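Local coordinates for protein ATP:cob(I)alamin adenosyltransferase, putative (Burkholderia thailandensis, PDB 2ZHZ) that probably transfers the adenosyl group of ATP to the cobalt of cobalamin, making adenosylcobalamin with release of triphosphate, and works as a homotrimer that binds ATP between subunits, at residues A90-W95 against R149-R154; F70-E75 against A82-A87; V165-R168 against A173-L176; V48-P53 against A60-I65. One frame throughout, in Å; residues are numbered along the deposited sequence.

Contact 1 (A90-W95 against R149-R154); sequences ARLDGW and RRYVNR. With ATP (adenosine-5'-triphosphate), chain H.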
loop_
_atom_site.group_PDB
_atom_site.type_symbol
_atom_site.label_atom_id
_atom_site.label_comp_id
_atom_site.label_asym_id
_atom_site.label_seq_id
_atom_site.Cartn_x
_atom_site.Cartn_y
_atom_site.Cartn_z
ATOM N N ALA B 90 15.998 20.796 -1.119
ATOM C CA ALA B 90 16.911 21.308 -0.106
ATOM C C ALA B 90 16.350 21.051 1.283
ATOM O O ALA B 90 17.090 20.690 2.201
ATOM C CB ALA B 90 17.139 22.806 -0.308
ATOM N N ARG B 91 15.042 21.232 1.436
ATOM C CA ARG B 91 14.419 21.017 2.730
ATOM C C ARG B 91 14.513 19.555 3.165
ATOM O O ARG B 91 14.738 19.268 4.341
ATOM C CB ARG B 91 12.961 21.470 2.714
ATOM C CG ARG B 91 12.334 21.421 4.088
ATOM C CD ARG B 91 11.080 22.259 4.168
ATOM N NE ARG B 91 10.025 21.770 3.290
ATOM C CZ ARG B 91 8.768 22.191 3.349
ATOM N NH1 ARG B 91 8.424 23.108 4.245
ATOM N NH2 ARG B 91 7.854 21.691 2.525
ATOM N N LEU B 92 14.337 18.635 2.220
ATOM C CA LEU B 92 14.439 17.215 2.541
ATOM C C LEU B 92 15.879 16.907 2.934
ATOM O O LEU B 92 16.125 16.213 3.921
ATOM C CB LEU B 92 14.044 16.350 1.341
ATOM C CG LEU B 92 12.587 16.338 0.874
ATOM C CD1 LEU B 92 12.446 15.299 -0.223
ATOM C CD2 LEU B 92 11.646 16.010 2.027
ATOM N N ASP B 93 16.830 17.424 2.159
ATOM C CA ASP B 93 18.244 17.205 2.447
ATOM C C ASP B 93 18.593 17.765 3.821
ATOM O O ASP B 93 19.448 17.226 4.522
ATOM C CB ASP B 93 19.133 17.876 1.395
ATOM C CG ASP B 93 19.149 17.131 0.077
ATOM O OD1 ASP B 93 18.707 15.967 0.044
ATOM O OD2 ASP B 93 19.621 17.711 -0.925
ATOM N N GLY B 94 17.928 18.854 4.193
ATOM C CA GLY B 94 18.175 19.474 5.483
ATOM C C GLY B 94 17.662 18.614 6.619
ATOM O O GLY B 94 18.346 18.431 7.625
ATOM N N TRP B 95 16.448 18.090 6.469
ATOM C CA TRP B 95 15.878 17.232 7.495
ATOM C C TRP B 95 16.735 15.982 7.636
ATOM O O TRP B 95 16.928 15.471 8.738
ATOM C CB TRP B 95 14.437 16.848 7.146
ATOM C CG TRP B 95 13.442 17.941 7.402
ATOM C CD1 TRP B 95 13.431 18.808 8.458
ATOM C CD2 TRP B 95 12.269 18.234 6.632
ATOM N NE1 TRP B 95 12.325 19.619 8.396
ATOM C CE2 TRP B 95 11.593 19.289 7.286
ATOM C CE3 TRP B 95 11.721 17.706 5.457
ATOM C CZ2 TRP B 95 10.395 19.829 6.802
ATOM C CZ3 TRP B 95 10.529 18.241 4.975
ATOM C CH2 TRP B 95 9.879 19.293 5.649
ATOM N N ARG B 149 11.162 12.901 -9.216
ATOM C CA ARG B 149 11.982 11.710 -9.039
ATOM C C ARG B 149 13.004 11.931 -7.917
ATOM O O ARG B 149 13.178 11.093 -7.021
ATOM C CB ARG B 149 12.693 11.451 -10.368
ATOM C CG ARG B 149 13.514 10.213 -10.479
ATOM C CD ARG B 149 13.996 10.057 -11.918
ATOM N NE ARG B 149 14.980 11.066 -12.311
ATOM C CZ ARG B 149 14.970 11.708 -13.478
ATOM N NH1 ARG B 149 14.022 11.456 -14.370
ATOM N NH2 ARG B 149 15.919 12.587 -13.767
ATOM N N ARG B 150 13.684 13.069 -7.974
ATOM C CA ARG B 150 14.694 13.396 -6.974
ATOM C C ARG B 150 14.073 13.602 -5.605
ATOM O O ARG B 150 14.694 13.303 -4.582
ATOM C CB ARG B 150 15.455 14.655 -7.387
ATOM C CG ARG B 150 16.145 14.536 -8.734
ATOM C CD ARG B 150 16.914 15.809 -9.059
ATOM N NE ARG B 150 18.116 15.946 -8.237
ATOM C CZ ARG B 150 18.768 17.089 -8.051
ATOM N NH1 ARG B 150 18.333 18.205 -8.623
ATOM N NH2 ARG B 150 19.861 17.116 -7.302
ATOM N N TYR B 151 12.842 14.106 -5.584
ATOM C CA TYR B 151 12.150 14.353 -4.328
ATOM C C TYR B 151 11.815 13.053 -3.591
ATOM O O TYR B 151 12.140 12.904 -2.414
ATOM C CB TYR B 151 10.863 15.144 -4.567
ATOM C CG TYR B 151 10.138 15.488 -3.287
ATOM C CD1 TYR B 151 10.358 16.707 -2.640
ATOM C CD2 TYR B 151 9.267 14.574 -2.694
ATOM C CE1 TYR B 151 9.728 17.003 -1.432
ATOM C CE2 TYR B 151 8.638 14.857 -1.492
ATOM C CZ TYR B 151 8.874 16.068 -0.862
ATOM O OH TYR B 151 8.279 16.321 0.347
ATOM N N VAL B 152 11.161 12.117 -4.275
ATOM C CA VAL B 152 10.806 10.860 -3.626
ATOM C C VAL B 152 12.041 10.020 -3.310
ATOM O O VAL B 152 12.020 9.192 -2.398
ATOM C CB VAL B 152 9.804 10.036 -4.476
ATOM C CG1 VAL B 152 8.453 10.737 -4.493
ATOM C CG2 VAL B 152 10.327 9.855 -5.887
ATOM N N ASN B 153 13.118 10.236 -4.058
ATOM C CA ASN B 153 14.361 9.509 -3.817
ATOM C C ASN B 153 14.831 9.884 -2.406
ATOM O O ASN B 153 15.181 9.024 -1.594
ATOM C CB ASN B 153 15.424 9.917 -4.845
ATOM C CG ASN B 153 16.635 9.001 -4.829
ATOM O OD1 ASN B 153 17.721 9.360 -5.293
ATOM N ND2 ASN B 153 16.449 7.808 -4.308
ATOM N N ARG B 154 14.816 11.180 -2.122
ATOM C CA ARG B 154 15.227 11.685 -0.822
ATOM C C ARG B 154 14.226 11.345 0.274
ATOM O O ARG B 154 14.613 11.043 1.398
ATOM C CB ARG B 154 15.425 13.202 -0.896
ATOM C CG ARG B 154 16.656 13.595 -1.682
ATOM C CD ARG B 154 16.714 15.088 -1.992
ATOM N NE ARG B 154 17.966 15.395 -2.674
ATOM C CZ ARG B 154 18.314 14.891 -3.853
ATOM N NH1 ARG B 154 17.496 14.067 -4.495
ATOM N NH2 ARG B 154 19.498 15.174 -4.377
HETATM P PG ATP H . 20.463 6.962 -3.633
HETATM O O1G ATP H . 20.083 7.862 -4.772
HETATM O O2G ATP H . 21.739 7.374 -2.960
HETATM O O3G ATP H . 19.352 6.867 -2.624
HETATM P PB ATP H . 19.644 4.557 -4.978
HETATM O O1B ATP H . 18.332 5.280 -5.069
HETATM O O2B ATP H . 20.253 4.036 -6.256
HETATM O O3B ATP H . 20.741 5.476 -4.214
HETATM P PA ATP H . 18.934 3.326 -2.428
HETATM O O1A ATP H . 17.709 4.171 -2.362
HETATM O O2A ATP H . 20.078 3.590 -1.481
HETATM O O3A ATP H . 19.524 3.295 -3.959
HETATM O "O5'" ATP H . 18.450 1.803 -2.245
HETATM C "C5'" ATP H . 19.386 0.767 -1.964
HETATM C "C4'" ATP H . 19.076 -0.474 -2.795
HETATM O "O4'" ATP H . 17.655 -0.654 -3.017
HETATM C "C3'" ATP H . 19.761 -0.444 -4.159
HETATM O "O3'" ATP H . 20.778 -1.451 -4.220
HETATM C "C2'" ATP H . 18.647 -0.639 -5.177
HETATM O "O2'" ATP H . 18.896 -1.827 -5.942
HETATM C "C1'" ATP H . 17.342 -0.751 -4.409
HETATM N N9 ATP H . 16.376 0.352 -4.760
HETATM C C8 ATP H . 16.678 1.651 -5.032
HETATM N N7 ATP H . 15.571 2.381 -5.299
HETATM C C5 ATP H . 14.518 1.552 -5.203
HETATM C C6 ATP H . 13.035 1.667 -5.359
HETATM N N6 ATP H . 12.466 2.850 -5.677
HETATM N N1 ATP H . 12.272 0.536 -5.167
HETATM C C2 ATP H . 12.828 -0.675 -4.842
HETATM N N3 ATP H . 14.174 -0.844 -4.684
HETATM C C4 ATP H . 15.051 0.210 -4.847
HETATM O O HOH W 1 21.298 16.331 -2.534
#
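Leu92 sets one methyl, CD1, over a face of the Tyr151 ring, 3.5 Å from the ring centroid and only 16° off its normal, a CH-pi contact with the two side chains crossing at about a right angle. The same CD1 lies 3.3 Å from Tyr151 O and also meets Arg154 CB, while CD2 reaches toward the phenol end of the ring. Tyr151 turns this face to the leucine because its CG stands opposite the backbone N (chi1 -177°); its hydroxyl is hydrogen-bonded to Asp68 on helix 56-77. One residue on, Asp93 meets the edge of the Arg154 guanidinium. The salt bridge uses NE: Arg154 NE lies 2.9 Å from Asp93 OD1 and 3.3 Å from OD2, both hydrogen bonds weak, with the carboxylate and guanidinium planes 41° apart. A water accepts from Arg154 NH2 and donates to Asp93 OD2, a second link between the two groups. Arg154 NH1 is tied back to Arg150 O at 2.9 Å, and NH2 also pairs with Asp14 of the second subunit, so the group is gripped from several sides and its rotation is limited. The neighbouring Asn153 belongs to the ATP pocket. Helices 86-101 and 147-169 run nearly parallel here, in the helix bundle of PduO-type adenosyltransferases, beside the ATP site at the subunit interface.

Contact 2 (F70-E75 against A82-A87); sequences FDLGGE and AAITDA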
loop_
_atom_site.group_PDB
_atom_site.type_symbol
_atom_site.label_atom_id
_atom_site.label_comp_id
_atom_site.label_asym_id
_atom_site.label_seq_id
_atom_site.Cartn_x
_atom_site.Cartn_y
_atom_site.Cartn_z
ATOM N N PHE B 70 1.182 16.758 -2.153
ATOM C CA PHE B 70 -0.022 17.228 -2.818
ATOM C C PHE B 70 0.406 17.998 -4.067
ATOM O O PHE B 70 -0.190 17.856 -5.133
ATOM C CB PHE B 70 -0.824 18.149 -1.904
ATOM C CG PHE B 70 -2.102 18.631 -2.522
ATOM C CD1 PHE B 70 -3.221 17.807 -2.562
ATOM C CD2 PHE B 70 -2.173 19.891 -3.108
ATOM C CE1 PHE B 70 -4.397 18.231 -3.182
ATOM C CE2 PHE B 70 -3.341 20.324 -3.731
ATOM C CZ PHE B 70 -4.456 19.491 -3.767
ATOM N N ASP B 71 1.448 18.814 -3.932
ATOM C CA ASP B 71 1.942 19.592 -5.063
ATOM C C ASP B 71 2.622 18.717 -6.108
ATOM O O ASP B 71 2.509 18.969 -7.308
ATOM C CB ASP B 71 2.917 20.673 -4.593
ATOM C CG ASP B 71 2.228 21.778 -3.819
ATOM O OD1 ASP B 71 0.983 21.885 -3.901
ATOM O OD2 ASP B 71 2.931 22.552 -3.137
ATOM N N LEU B 72 3.330 17.687 -5.651
ATOM C CA LEU B 72 4.013 16.784 -6.565
ATOM C C LEU B 72 2.956 16.090 -7.422
ATOM O O LEU B 72 3.117 15.952 -8.635
ATOM C CB LEU B 72 4.838 15.757 -5.775
ATOM C CG LEU B 72 5.898 14.965 -6.551
ATOM C CD1 LEU B 72 6.926 14.399 -5.580
ATOM C CD2 LEU B 72 5.246 13.853 -7.342
ATOM N N GLY B 73 1.866 15.672 -6.783
ATOM C CA GLY B 73 0.787 15.019 -7.507
ATOM C C GLY B 73 0.154 15.998 -8.479
ATOM O O GLY B 73 -0.210 15.635 -9.601
ATOM N N GLY B 74 0.026 17.248 -8.042
ATOM C CA GLY B 74 -0.549 18.277 -8.890
ATOM C C GLY B 74 0.315 18.492 -10.116
ATOM O O GLY B 74 -0.192 18.747 -11.210
ATOM N N GLU B 75 1.629 18.390 -9.937
ATOM C CA GLU B 75 2.556 18.562 -11.047
ATOM C C GLU B 75 2.394 17.410 -12.036
ATOM O O GLU B 75 2.513 17.597 -13.249
ATOM C CB GLU B 75 4.004 18.607 -10.550
ATOM C CG GLU B 75 5.014 18.819 -11.669
ATOM C CD GLU B 75 6.435 18.998 -11.169
ATOM O OE1 GLU B 75 6.611 19.577 -10.078
ATOM O OE2 GLU B 75 7.377 18.578 -11.874
ATOM N N ALA B 82 5.415 22.721 -13.066
ATOM C CA ALA B 82 6.552 22.517 -12.176
ATOM C C ALA B 82 6.275 23.086 -10.792
ATOM O O ALA B 82 6.416 24.288 -10.567
ATOM C CB ALA B 82 7.795 23.166 -12.766
ATOM N N ALA B 83 5.883 22.217 -9.867
ATOM C CA ALA B 83 5.586 22.640 -8.507
ATOM C C ALA B 83 6.729 22.296 -7.558
ATOM O O ALA B 83 6.927 22.967 -6.547
ATOM C CB ALA B 83 4.302 21.987 -8.032
ATOM N N ILE B 84 7.478 21.247 -7.884
ATOM C CA ILE B 84 8.597 20.825 -7.045
ATOM C C ILE B 84 9.874 21.518 -7.508
ATOM O O ILE B 84 10.273 21.388 -8.661
ATOM C CB ILE B 84 8.789 19.295 -7.108
ATOM C CG1 ILE B 84 7.473 18.599 -6.748
ATOM C CG2 ILE B 84 9.899 18.862 -6.162
ATOM C CD1 ILE B 84 6.890 19.021 -5.414
ATOM N N THR B 85 10.512 22.245 -6.594
ATOM C CA THR B 85 11.731 22.996 -6.897
ATOM C C THR B 85 12.926 22.574 -6.043
ATOM O O THR B 85 12.825 21.674 -5.210
ATOM C CB THR B 85 11.507 24.489 -6.653
ATOM O OG1 THR B 85 11.296 24.712 -5.253
ATOM C CG2 THR B 85 10.279 24.979 -7.415
ATOM N N ASP B 86 14.062 23.237 -6.250
ATOM C CA ASP B 86 15.258 22.933 -5.474
ATOM C C ASP B 86 14.975 23.181 -4.001
ATOM O O ASP B 86 15.536 22.518 -3.130
ATOM C CB ASP B 86 16.439 23.805 -5.911
ATOM C CG ASP B 86 17.057 23.345 -7.213
ATOM O OD1 ASP B 86 16.805 22.194 -7.623
ATOM O OD2 ASP B 86 17.813 24.133 -7.822
ATOM N N ALA B 87 14.098 24.139 -3.729
ATOM C CA ALA B 87 13.733 24.472 -2.359
ATOM C C ALA B 87 13.173 23.239 -1.656
ATOM O O ALA B 87 13.482 22.976 -0.493
ATOM C CB ALA B 87 12.701 25.591 -2.355
HETATM O O HOH W 2 9.565 20.251 -11.143
#
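Glu75 reaches from helix 56-77 to the loop at 82-84 and takes two backbone N-H groups on a single carboxylate oxygen. Ile84 N donates to Glu75 OE1 at 2.9 Å, nearly straight (168°) and close to the line of the C-O bond; Ala83 N donates to the same OE1 at 2.7 Å, from well above the carboxylate plane. The extended chain, with CG opposite the backbone N (chi1 -179°), carries the carboxylate out that far. Its other oxygen, OE2, is held by Asn145 and by a water that also donates to Ile84 O, so both oxygens are engaged and the head can hardly turn. In this helix bundle the loop is the connection between two consecutive helices, 56-77 and 86-101, and Glu75 pins it just ahead of Thr85, the N-cap of the second helix. Ile84 adds the apolar half: its CD1 settles against the helix backbone at Leu72, 3.8 Å from Leu72 N, and 3.9 Å from Leu72 CB. Behind it Leu72 packs on Tyr151 and Val152 of helix 147-169. Ala83 turns its methyl onto the helix, where CB sits 3.6 Å from Asp71 O and 3.9 Å from Asp71 CB.

Contact 3 (V165-R168 against A173-L176); sequences VLNR and ADVL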
loop_
_atom_site.group_PDB
_atom_site.type_symbol
_atom_site.label_atom_id
_atom_site.label_comp_id
_atom_site.label_asym_id
_atom_site.label_seq_id
_atom_site.Cartn_x
_atom_site.Cartn_y
_atom_site.Cartn_z
ATOM N N VAL B 165 14.506 7.532 14.263
ATOM C CA VAL B 165 14.222 8.601 15.215
ATOM C C VAL B 165 13.048 8.204 16.098
ATOM O O VAL B 165 13.070 8.427 17.312
ATOM C CB VAL B 165 13.867 9.919 14.490
ATOM C CG1 VAL B 165 13.321 10.936 15.486
ATOM C CG2 VAL B 165 15.096 10.472 13.792
ATOM N N LEU B 166 12.023 7.610 15.490
ATOM C CA LEU B 166 10.835 7.193 16.229
ATOM C C LEU B 166 11.074 6.028 17.186
ATOM O O LEU B 166 10.428 5.942 18.232
ATOM C CB LEU B 166 9.692 6.860 15.259
ATOM C CG LEU B 166 9.112 8.097 14.557
ATOM C CD1 LEU B 166 8.016 7.690 13.571
ATOM C CD2 LEU B 166 8.550 9.055 15.603
ATOM N N ASN B 167 11.981 5.122 16.836
ATOM C CA ASN B 167 12.269 4.013 17.735
ATOM C C ASN B 167 12.960 4.563 18.984
ATOM O O ASN B 167 12.688 4.122 20.103
ATOM C CB ASN B 167 13.154 2.961 17.056
ATOM C CG ASN B 167 12.339 1.890 16.341
ATOM O OD1 ASN B 167 11.300 1.458 16.842
ATOM N ND2 ASN B 167 12.816 1.445 15.181
ATOM N N ARG B 168 13.840 5.540 18.786
ATOM C CA ARG B 168 14.563 6.168 19.894
ATOM C C ARG B 168 13.576 6.907 20.793
ATOM O O ARG B 168 13.615 6.789 22.020
ATOM C CB ARG B 168 15.583 7.174 19.356
ATOM C CG ARG B 168 16.475 6.643 18.251
ATOM C CD ARG B 168 17.657 5.860 18.786
ATOM N NE ARG B 168 18.609 6.725 19.477
ATOM C CZ ARG B 168 19.825 6.344 19.857
ATOM N NH1 ARG B 168 20.242 5.106 19.611
ATOM N NH2 ARG B 168 20.625 7.199 20.480
ATOM N N ALA B 173 14.893 0.683 20.214
ATOM C CA ALA B 173 15.987 0.697 19.256
ATOM C C ALA B 173 15.530 0.056 17.953
ATOM O O ALA B 173 14.406 -0.436 17.854
ATOM C CB ALA B 173 17.187 -0.055 19.823
ATOM N N ASP B 174 16.403 0.063 16.954
ATOM C CA ASP B 174 16.074 -0.526 15.665
ATOM C C ASP B 174 16.209 -2.044 15.718
ATOM O O ASP B 174 17.036 -2.583 16.461
ATOM C CB ASP B 174 16.990 0.034 14.575
ATOM C CG ASP B 174 16.878 1.539 14.439
ATOM O OD1 ASP B 174 15.745 2.033 14.274
ATOM O OD2 ASP B 174 17.921 2.222 14.495
ATOM N N VAL B 175 15.378 -2.726 14.937
ATOM C CA VAL B 175 15.404 -4.181 14.866
ATOM C C VAL B 175 16.537 -4.553 13.920
ATOM O O VAL B 175 16.541 -4.142 12.760
ATOM C CB VAL B 175 14.075 -4.729 14.311
ATOM C CG1 VAL B 175 14.082 -6.248 14.346
ATOM C CG2 VAL B 175 12.913 -4.178 15.119
ATOM N N LEU B 176 17.497 -5.330 14.413
ATOM C CA LEU B 176 18.645 -5.711 13.601
ATOM C C LEU B 176 18.517 -7.060 12.897
ATOM O O LEU B 176 17.908 -7.996 13.414
ATOM C CB LEU B 176 19.908 -5.710 14.466
ATOM C CG LEU B 176 20.181 -4.425 15.251
ATOM C CD1 LEU B 176 21.420 -4.610 16.110
ATOM C CD2 LEU B 176 20.361 -3.255 14.292
#
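The turn that leads out of helix 147-169 into the short strand 175-176 is closed by a side-chain bond between Asn167, in the last turns of the helix, and Asp174, just ahead of the strand. Asn167 ND2 donates to Asp174 OD1 at 3.1 Å with an N-H...O angle of 161°. Asp174 CG stands opposite its carbonyl carbon (chi1 -60°), beside its own N, which brings OD1 toward Asn167. The acceptor lies close to the amide plane, whereas the donor comes to OD1 on its anti side, somewhat out of the carboxylate plane, and the amide and carboxylate planes stand 69° apart. Ala173 contributes backbone, not its methyl: its O rests 3.5 Å from Asn167 CG and 3.7 Å from Asn167 CB. The amide is held at both ends by the loop between strand 110-111 and helix 116-141, OD1 taking the N-H of Ala115 and ND2 also giving to Gly113 O. Asp174 OD2, meanwhile, forms a salt bridge with Arg164, one turn before Asn167 on the same helix. Beyond it Val175 bonds through its backbone to Leu111, and the polar cluster thus ties the end of a bundle helix to the two-stranded antiparallel sheet of 110-111 and 175-176.

Contact 4 (V48-P53 against A60-I65); sequences VLLAEP and AALSAI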
loop_
_atom_site.group_PDB
_atom_site.type_symbol
_atom_site.label_atom_id
_atom_site.label_comp_id
_atom_site.label_asym_id
_atom_site.label_seq_id
_atom_site.Cartn_x
_atom_site.Cartn_y
_atom_site.Cartn_z
ATOM N N VAL B 48 -1.682 8.191 8.082
ATOM C CA VAL B 48 -1.899 7.184 9.114
ATOM C C VAL B 48 -0.825 7.330 10.187
ATOM O O VAL B 48 -1.102 7.208 11.384
ATOM C CB VAL B 48 -1.852 5.760 8.520
ATOM C CG1 VAL B 48 -1.860 4.720 9.633
ATOM C CG2 VAL B 48 -3.048 5.557 7.605
ATOM N N LEU B 49 0.402 7.588 9.754
ATOM C CA LEU B 49 1.512 7.778 10.681
ATOM C C LEU B 49 1.274 9.039 11.524
ATOM O O LEU B 49 1.555 9.058 12.724
ATOM C CB LEU B 49 2.828 7.913 9.910
ATOM C CG LEU B 49 4.073 8.299 10.720
ATOM C CD1 LEU B 49 4.255 7.340 11.898
ATOM C CD2 LEU B 49 5.290 8.284 9.804
ATOM N N LEU B 50 0.747 10.086 10.894
ATOM C CA LEU B 50 0.470 11.332 11.603
ATOM C C LEU B 50 -0.621 11.175 12.660
ATOM O O LEU B 50 -0.776 12.032 13.529
ATOM C CB LEU B 50 0.085 12.434 10.609
ATOM C CG LEU B 50 1.261 13.092 9.882
ATOM C CD1 LEU B 50 0.764 13.885 8.695
ATOM C CD2 LEU B 50 2.014 14.004 10.854
ATOM N N ALA B 51 -1.372 10.079 12.590
ATOM C CA ALA B 51 -2.438 9.823 13.553
ATOM C C ALA B 51 -1.890 9.172 14.829
ATOM O O ALA B 51 -2.629 8.932 15.785
ATOM C CB ALA B 51 -3.509 8.933 12.925
ATOM N N GLU B 52 -0.590 8.893 14.831
ATOM C CA GLU B 52 0.082 8.283 15.974
ATOM C C GLU B 52 0.751 9.375 16.803
ATOM O O GLU B 52 0.897 10.507 16.346
ATOM C CB GLU B 52 1.174 7.322 15.495
ATOM C CG GLU B 52 0.689 6.091 14.750
ATOM C CD GLU B 52 0.034 5.084 15.668
ATOM O OE1 GLU B 52 0.667 4.706 16.679
ATOM O OE2 GLU B 52 -1.105 4.666 15.380
ATOM N N PRO B 53 1.150 9.049 18.046
ATOM C CA PRO B 53 1.817 10.042 18.893
ATOM C C PRO B 53 3.187 10.266 18.262
ATOM O O PRO B 53 3.850 9.301 17.877
ATOM C CB PRO B 53 1.926 9.330 20.240
ATOM C CG PRO B 53 0.733 8.417 20.240
ATOM C CD PRO B 53 0.758 7.867 18.833
ATOM N N ALA B 60 5.839 18.044 12.490
ATOM C CA ALA B 60 5.951 19.234 11.659
ATOM C C ALA B 60 6.524 18.904 10.288
ATOM O O ALA B 60 6.027 19.384 9.270
ATOM C CB ALA B 60 6.819 20.278 12.357
ATOM N N ALA B 61 7.567 18.082 10.257
ATOM C CA ALA B 61 8.192 17.709 8.995
ATOM C C ALA B 61 7.250 16.864 8.138
ATOM O O ALA B 61 7.081 17.132 6.947
ATOM C CB ALA B 61 9.486 16.953 9.255
ATOM N N LEU B 62 6.635 15.852 8.747
ATOM C CA LEU B 62 5.706 14.980 8.028
ATOM C C LEU B 62 4.475 15.732 7.517
ATOM O O LEU B 62 3.967 15.440 6.432
ATOM C CB LEU B 62 5.274 13.816 8.924
ATOM C CG LEU B 62 6.363 12.781 9.251
ATOM C CD1 LEU B 62 5.827 11.771 10.255
ATOM C CD2 LEU B 62 6.803 12.077 7.974
ATOM N N SER B 63 3.992 16.697 8.294
ATOM C CA SER B 63 2.830 17.473 7.877
ATOM C C SER B 63 3.192 18.309 6.656
ATOM O O SER B 63 2.411 18.418 5.710
ATOM C CB SER B 63 2.352 18.381 9.014
ATOM O OG SER B 63 1.876 17.614 10.106
ATOM N N ALA B 64 4.387 18.891 6.678
ATOM C CA ALA B 64 4.858 19.708 5.569
ATOM C C ALA B 64 5.034 18.844 4.328
ATOM O O ALA B 64 4.780 19.285 3.205
ATOM C CB ALA B 64 6.180 20.368 5.928
ATOM N N ILE B 65 5.479 17.610 4.538
ATOM C CA ILE B 65 5.694 16.687 3.435
ATOM C C ILE B 65 4.384 16.355 2.728
ATOM O O ILE B 65 4.367 16.188 1.511
ATOM C CB ILE B 65 6.400 15.402 3.933
ATOM C CG1 ILE B 65 7.854 15.741 4.285
ATOM C CG2 ILE B 65 6.332 14.298 2.869
ATOM C CD1 ILE B 65 8.592 14.657 5.055
#
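Leu49 and Leu62 meet methyl to methyl where two consecutive helices of the bundle, 31-50 and 56-77, lie side by side near their connecting loop. The apolar contacts dominate. Leu49 CD2 comes 3.6 Å from Leu62 CD1, the two side chains crossing at about a right angle. Leu50 arrives differently: it slides past Leu62 in the opposite direction, so that its CD2 lands on the root of the Leu62 side chain, 3.8 Å from Leu62 CB. Leu49 thus takes the tip of Leu62 and Leu50 its base. Leu49 gets there with CG opposite its backbone N (chi1 172°), whereas Leu50 and Leu62 both carry CG beside the N. On the far sides, Leu49 packs on Leu120 and Ala121 of helix 116-141 and Leu62 on Leu162 of helix 147-169, which places the pair in the interior between four helices. Polar atoms play a smaller part. The carbonyl of Leu50 takes a hydrogen bond from Arg59 NH1, and nearby Glu52 forms a salt bridge with Arg116 of the third subunit. Ser63 turns its hydroxyl back to Arg59 O within its own helix, and the Ser63 hydroxyl is also met by a methyl: Leu50 CD2 lies 3.7 Å from Ser63 OG.

How the contacts relate
Contact 1 touches both contact 2 and contact 4. Tyr151 CD2 packs on Leu72 CD1 at 3.7 Å, joining contacts 1 and 2, whose centres are about 12 Å apart, and Trp95 CE2 sits 3.7 Å from Ala61 CB, joining contacts 1 and 4. Contacts 2 and 4 share helix 56-77 but do not touch. Contact 3 lies at the far end of helix 147-169, its centre about 22 Å from that of contact 1, and reaches contact 4 through Leu166 CD1 and Leu49 CD1, 4.1 Å apart. Contact 1 holds a residue of the ATP pocket, and its Arg154 side chain is about 8 Å from a bound magnesium ion; the Glu75 side chain of contact 2 lies about 12 Å from a bound ATP. Contacts 3 and 4 lie away from these sites.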